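Local coordinates for protein amino acid amide racemase (Ochrobactrum anthropi, PDB 6GIO) that binds pyridoxal-5'-phosphate and belongs to the class-III aminotransferase family of PLP-dependent proteins, at residues Ser138-Leu143 against Met147-His152; Asp114-Ala119 against Val236-Lys241. All coordinates share one frame; numbering follows the deposited sequence.

Contact 1 (Ser138-Leu143 against Met147-His152); sequences SYHGNL and MGISGH. With PLP (pyridoxal-5'-phosphate), chain G.
S138-L143 leads into helix 144-147 with L143 at the N-cap position, M147-H152 starts on the last residue of that helix and runs on as loop, and backbone bonds join them from M147 N to L143 O (2.8 Å) and from G151 N to S138 O (3.0 Å). M147-S150 forms a type I turn that carries the chain back past H140. S150 OG accepts the N-H of H140 at 2.9 Å, nearly straight at 160°. The same hydroxyl also bonds to S146 O, so both segments and the short helix meet at one oxygen. S138 OG sits between its own N and carbonyl carbon (chi1 77°). There it lies 3.1 Å from G151 N, whose N-H is bifurcated between S138 O and S138 OG, both bonds bent. S138 OG also bonds to F135 O. I149 CD1 packs against H140 CD2 at 4.0 Å, with the two side chains roughly perpendicular. I149 O lies in the plane of the H140 ring, at its edge. M147 SD approaches N142 OD1 to 3.5 Å; this buried amide oxygen has no hydrogen-bond partner in the model. S138-L143 borders the cofactor: Y139 O is 3.1 Å from PLP C2, and Y139 CD1 comes within 4.0 Å of PLP C4. Y139 also packs on L293 of the second subunit. H140 and L143 touch helix 112-127, while H140 meets S134 and I149 meets I132 on strand 131-135.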
loop_
_atom_site.group_PDB
_atom_site.type_symbol
_atom_site.label_atom_id
_atom_site.label_comp_id
_atom_site.label_asym_id
_atom_site.label_seq_id
_atom_site.Cartn_x
_atom_site.Cartn_y
_atom_site.Cartn_z
ATOM N N SER C 138 15.992 -8.742 10.411
ATOM C CA SER C 138 15.434 -7.481 9.987
ATOM C C SER C 138 14.087 -7.740 9.294
ATOM O O SER C 138 13.866 -8.784 8.693
ATOM C CB SER C 138 16.382 -6.754 9.034
ATOM O OG SER C 138 16.308 -7.327 7.758
ATOM N N TYR C 139 13.195 -6.774 9.418
ATOM C CA TYR C 139 11.870 -6.872 8.870
ATOM C C TYR C 139 11.665 -5.555 8.175
ATOM O O TYR C 139 11.470 -4.550 8.835
ATOM C CB TYR C 139 10.852 -7.106 9.986
ATOM C CG TYR C 139 9.470 -7.366 9.473
ATOM C CD1 TYR C 139 8.681 -6.313 8.992
ATOM C CD2 TYR C 139 8.924 -8.641 9.495
ATOM C CE1 TYR C 139 7.401 -6.531 8.523
ATOM C CE2 TYR C 139 7.627 -8.870 9.028
ATOM C CZ TYR C 139 6.876 -7.797 8.532
ATOM O OH TYR C 139 5.590 -7.977 8.034
ATOM N N HIS C 140 11.786 -5.564 6.848
ATOM C CA HIS C 140 11.569 -4.367 6.026
ATOM C C HIS C 140 10.223 -4.383 5.257
ATOM O O HIS C 140 9.897 -3.422 4.555
ATOM C CB HIS C 140 12.746 -4.175 5.086
ATOM C CG HIS C 140 14.034 -3.916 5.802
ATOM N ND1 HIS C 140 14.213 -2.824 6.625
ATOM C CD2 HIS C 140 15.194 -4.614 5.841
ATOM C CE1 HIS C 140 15.426 -2.877 7.157
ATOM N NE2 HIS C 140 16.050 -3.937 6.680
ATOM N N GLY C 141 9.466 -5.473 5.374
ATOM C CA GLY C 141 8.131 -5.544 4.826
ATOM C C GLY C 141 7.688 -6.948 4.407
ATOM O O GLY C 141 8.461 -7.903 4.517
ATOM N N ASN C 142 6.444 -7.063 3.924
ATOM C CA ASN C 142 5.877 -8.336 3.506
ATOM C C ASN C 142 5.308 -8.318 2.077
ATOM O O ASN C 142 4.426 -9.125 1.722
ATOM C CB ASN C 142 4.813 -8.825 4.501
ATOM C CG ASN C 142 4.904 -10.320 4.755
ATOM O OD1 ASN C 142 5.933 -10.946 4.479
ATOM N ND2 ASN C 142 3.869 -10.893 5.322
ATOM N N LEU C 143 5.837 -7.411 1.258
ATOM C CA LEU C 143 5.632 -7.471 -0.189
ATOM C C LEU C 143 6.932 -7.971 -0.804
ATOM O O LEU C 143 8.034 -7.898 -0.199
ATOM C CB LEU C 143 5.219 -6.113 -0.794
ATOM C CG LEU C 143 3.948 -5.525 -0.153
ATOM C CD1 LEU C 143 3.692 -4.119 -0.690
ATOM C CD2 LEU C 143 2.712 -6.408 -0.322
ATOM N N MET C 147 10.266 -7.778 1.416
ATOM C CA MET C 147 10.523 -9.064 2.068
ATOM C C MET C 147 11.820 -9.679 1.529
ATOM O O MET C 147 12.573 -10.321 2.262
ATOM C CB MET C 147 9.353 -10.001 1.818
ATOM C CG MET C 147 9.494 -11.377 2.431
ATOM S SD MET C 147 8.013 -12.374 2.102
ATOM C CE MET C 147 8.228 -12.722 0.361
ATOM N N GLY C 148 12.087 -9.449 0.250
ATOM C CA GLY C 148 13.314 -9.922 -0.394
ATOM C C GLY C 148 14.626 -9.479 0.235
ATOM O O GLY C 148 15.644 -10.165 0.103
ATOM N N ILE C 149 14.617 -8.330 0.888
ATOM C CA ILE C 149 15.830 -7.822 1.557
ATOM C C ILE C 149 15.736 -8.006 3.076
ATOM O O ILE C 149 16.587 -7.547 3.806
ATOM C CB ILE C 149 16.112 -6.356 1.185
ATOM C CG1 ILE C 149 14.927 -5.464 1.559
ATOM C CG2 ILE C 149 16.419 -6.241 -0.295
ATOM C CD1 ILE C 149 15.322 -4.038 1.849
ATOM N N SER C 150 14.701 -8.701 3.540
ATOM C CA SER C 150 14.493 -8.902 4.950
ATOM C C SER C 150 15.188 -10.168 5.451
ATOM O O SER C 150 15.368 -11.110 4.700
ATOM C CB SER C 150 12.999 -8.978 5.233
ATOM O OG SER C 150 12.396 -7.711 4.966
ATOM N N GLY C 151 15.582 -10.192 6.723
ATOM C CA GLY C 151 16.206 -11.386 7.289
ATOM C C GLY C 151 15.398 -12.152 8.322
ATOM O O GLY C 151 15.935 -13.030 8.989
ATOM N N HIS C 152 14.119 -11.861 8.470
ATOM C CA HIS C 152 13.392 -12.422 9.621
ATOM C C HIS C 152 12.946 -13.856 9.325
ATOM O O HIS C 152 12.611 -14.191 8.192
ATOM C CB HIS C 152 12.209 -11.521 10.048
ATOM C CG HIS C 152 11.642 -11.840 11.411
ATOM N ND1 HIS C 152 10.667 -12.799 11.611
ATOM C CD2 HIS C 152 11.879 -11.294 12.632
ATOM C CE1 HIS C 152 10.349 -12.849 12.893
ATOM N NE2 HIS C 152 11.061 -11.941 13.534
HETATM N N1 PLP G . 10.088 -1.761 8.290
HETATM C C2 PLP G . 10.028 -1.870 9.641
HETATM C C2A PLP G . 11.213 -1.624 10.522
HETATM C C3 PLP G . 8.764 -2.267 10.312
HETATM O O3 PLP G . 8.723 -2.380 11.645
HETATM C C4 PLP G . 7.546 -2.502 9.511
HETATM C C4A PLP G . 6.265 -2.885 10.180
HETATM C C5 PLP G . 7.724 -2.339 8.025
HETATM C C6 PLP G . 8.991 -1.980 7.515
HETATM C C5A PLP G . 6.557 -2.617 7.092
HETATM O O4P PLP G . 5.365 -1.873 7.377
HETATM P P PLP G . 3.937 -2.370 6.863
HETATM O O1P PLP G . 3.137 -1.106 6.916
HETATM O O2P PLP G . 3.457 -3.422 7.847
HETATM O O3P PLP G . 4.161 -2.863 5.441
#

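Contact 2 (Asp114-Ala119 against Val236-Lys241). With PLP (pyridoxal-5'-phosphate), chain G.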
loop_
_atom_site.group_PDB
_atom_site.type_symbol
_atom_site.label_atom_id
_atom_site.label_comp_id
_atom_site.label_asym_id
_atom_site.label_seq_id
_atom_site.Cartn_x
_atom_site.Cartn_y
_atom_site.Cartn_z
ATOM N N ASP C 114 5.751 -1.072 1.059
ATOM C CA ASP C 114 5.838 -0.455 -0.277
ATOM C C ASP C 114 6.986 0.611 -0.344
ATOM O O ASP C 114 7.636 0.782 -1.395
ATOM C CB ASP C 114 4.456 0.005 -0.844
ATOM C CG ASP C 114 3.849 1.315 -0.213
ATOM O OD1 ASP C 114 4.544 2.139 0.378
ATOM O OD2 ASP C 114 2.615 1.548 -0.417
ATOM N N ALA C 115 7.276 1.219 0.806
ATOM C CA ALA C 115 8.355 2.221 0.919
ATOM C C ALA C 115 9.707 1.570 0.798
ATOM O O ALA C 115 10.611 2.098 0.097
ATOM C CB ALA C 115 8.226 3.004 2.216
ATOM N N ASN C 116 9.879 0.424 1.444
ATOM C CA ASN C 116 11.135 -0.301 1.283
ATOM C C ASN C 116 11.255 -0.977 -0.102
ATOM O O ASN C 116 12.370 -1.144 -0.634
ATOM C CB ASN C 116 11.362 -1.340 2.406
ATOM C CG ASN C 116 11.756 -0.712 3.726
ATOM O OD1 ASN C 116 11.136 -0.988 4.767
ATOM N ND2 ASN C 116 12.766 0.150 3.699
ATOM N N ASP C 117 10.132 -1.360 -0.689
ATOM C CA ASP C 117 10.157 -1.883 -2.048
ATOM C C ASP C 117 10.634 -0.778 -3.012
ATOM O O ASP C 117 11.497 -0.995 -3.863
ATOM C CB ASP C 117 8.788 -2.402 -2.437
ATOM C CG ASP C 117 8.822 -3.195 -3.725
ATOM O OD1 ASP C 117 9.895 -3.689 -4.123
ATOM O OD2 ASP C 117 7.778 -3.333 -4.351
ATOM N N CYS C 118 10.061 0.403 -2.838
ATOM C CA CYS C 118 10.487 1.591 -3.533
ATOM C C CYS C 118 11.972 1.791 -3.357
ATOM O O CYS C 118 12.713 1.918 -4.340
ATOM C CB CYS C 118 9.719 2.834 -3.026
ATOM S SG CYS C 118 10.317 4.357 -3.838
ATOM N N ALA C 119 12.415 1.806 -2.095
ATOM C CA ALA C 119 13.811 2.081 -1.793
ATOM C C ALA C 119 14.678 1.106 -2.550
ATOM O O ALA C 119 15.578 1.542 -3.252
ATOM C CB ALA C 119 14.096 2.007 -0.281
ATOM N N VAL C 236 20.798 3.557 4.431
ATOM C CA VAL C 236 19.361 3.665 4.470
ATOM C C VAL C 236 18.977 3.323 5.896
ATOM O O VAL C 236 19.285 2.242 6.354
ATOM C CB VAL C 236 18.673 2.635 3.519
ATOM C CG1 VAL C 236 17.146 2.750 3.585
ATOM C CG2 VAL C 236 19.143 2.759 2.072
ATOM N N VAL C 237 18.271 4.205 6.583
ATOM C CA VAL C 237 17.700 3.862 7.871
ATOM C C VAL C 237 16.166 3.670 7.772
ATOM O O VAL C 237 15.431 4.547 7.305
ATOM C CB VAL C 237 18.034 4.928 8.958
ATOM C CG1 VAL C 237 17.371 4.560 10.274
ATOM C CG2 VAL C 237 19.536 5.043 9.170
ATOM N N ASP C 238 15.704 2.520 8.241
ATOM C CA ASP C 238 14.260 2.208 8.369
ATOM C C ASP C 238 13.729 2.722 9.709
ATOM O O ASP C 238 13.977 2.104 10.748
ATOM C CB ASP C 238 14.087 0.691 8.286
ATOM C CG ASP C 238 12.623 0.269 8.180
ATOM O OD1 ASP C 238 11.755 1.038 8.617
ATOM O OD2 ASP C 238 12.334 -0.827 7.650
ATOM N N GLU C 239 13.016 3.843 9.695
ATOM C CA GLU C 239 12.427 4.424 10.898
ATOM C C GLU C 239 10.944 4.028 11.015
ATOM O O GLU C 239 10.200 4.575 11.801
ATOM C CB GLU C 239 12.575 5.940 10.905
ATOM C CG GLU C 239 14.027 6.448 11.050
ATOM C CD GLU C 239 14.521 6.571 12.511
ATOM O OE1 GLU C 239 13.672 6.863 13.389
ATOM O OE2 GLU C 239 15.752 6.391 12.800
ATOM N N VAL C 240 10.524 3.060 10.242
ATOM C CA VAL C 240 9.116 2.750 10.173
ATOM C C VAL C 240 8.548 2.437 11.547
ATOM O O VAL C 240 7.453 2.914 11.895
ATOM C CB VAL C 240 8.854 1.587 9.182
ATOM C CG1 VAL C 240 7.409 1.077 9.319
ATOM C CG2 VAL C 240 9.111 2.060 7.764
ATOM N N LYS C 241 9.293 1.669 12.338
ATOM C CA LYS C 241 8.761 1.154 13.615
ATOM C C LYS C 241 9.020 2.070 14.808
ATOM O O LYS C 241 8.163 2.220 15.626
ATOM C CB LYS C 241 9.354 -0.236 13.910
ATOM C CG LYS C 241 8.871 -0.910 15.196
ATOM C CD LYS C 241 7.488 -1.468 15.033
ATOM C CE LYS C 241 7.172 -2.435 16.151
ATOM N NZ LYS C 241 5.780 -2.951 16.040
HETATM N N1 PLP G . 10.088 -1.761 8.290
HETATM C C2 PLP G . 10.028 -1.870 9.641
HETATM C C2A PLP G . 11.213 -1.624 10.522
HETATM C C3 PLP G . 8.764 -2.267 10.312
HETATM O O3 PLP G . 8.723 -2.380 11.645
HETATM C C4 PLP G . 7.546 -2.502 9.511
HETATM C C4A PLP G . 6.265 -2.885 10.180
HETATM C C5 PLP G . 7.724 -2.339 8.025
HETATM C C6 PLP G . 8.991 -1.980 7.515
HETATM C C5A PLP G . 6.557 -2.617 7.092
HETATM O O4P PLP G . 5.365 -1.873 7.377
HETATM P P PLP G . 3.937 -2.370 6.863
HETATM O O1P PLP G . 3.137 -1.106 6.916
HETATM O O2P PLP G . 3.457 -3.422 7.847
HETATM O O3P PLP G . 4.161 -2.863 5.441
#
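N116 and D238 meet at their polar ends, and their side chains cross at about a right angle. The amide and carboxylate planes are turned 58° from each other. The atom modelled as N116 OD1 lies 3.1 Å from D238 OD2. The amide is probably turned over in the model; with it turned back, this pair may be a hydrogen bond. N116 extends from helix 112-127 toward the strand. D238 swings its carboxylate toward the helix and the cofactor, with CG anti to the backbone N (chi1 -171°). D238 OD2 comes close to the pyridine nitrogen, 2.5 Å from PLP N1. The other oxygen, D238 OD1, accepts V240 N at 2.9 Å in an Asx turn. That bond helps fix the rotation of the carboxylate. An aspartate facing the pyridine nitrogen is a hallmark of fold type I PLP enzymes, where it is thought to favour a protonated ring. Here strand 234-238 lies inside a seven-stranded mixed sheet, between strands 199-204 and 262-265, and helix 112-127 packs on that sheet. V240 lies over one face of the pyridine ring. Its CG1 is 3.6 Å from PLP C4, while its CB is 3.7 Å from PLP N1. K241 lies beside the cofactor hydroxyl, with its CB 3.2 Å from PLP O3. Its chain then runs away from the ring, and NZ forms a salt bridge with E397. Further along, A119 and V236 both touch F203. D117 OD1 bonds to T144 OG1 of the second subunit.

Both contacts are buried and both border the same PLP. Contact 1 joins two segments close in sequence, largely through backbone and serine bonds. Contact 2 brings together a helix and a central strand far apart in the chain, with a much smaller interface centred on one amide and one carboxylate. They touch directly: H140 ND1 probably bonds to D238 OD2 at 2.9 Å, which places H140 as a second-shell partner of the aspartate facing the pyridine nitrogen. Y139 from contact 1 and V240 from contact 2 lie on opposite faces of the cofactor ring. PLP also bonds to T295 OG1 of the second subunit, so that subunit contributes to the pocket.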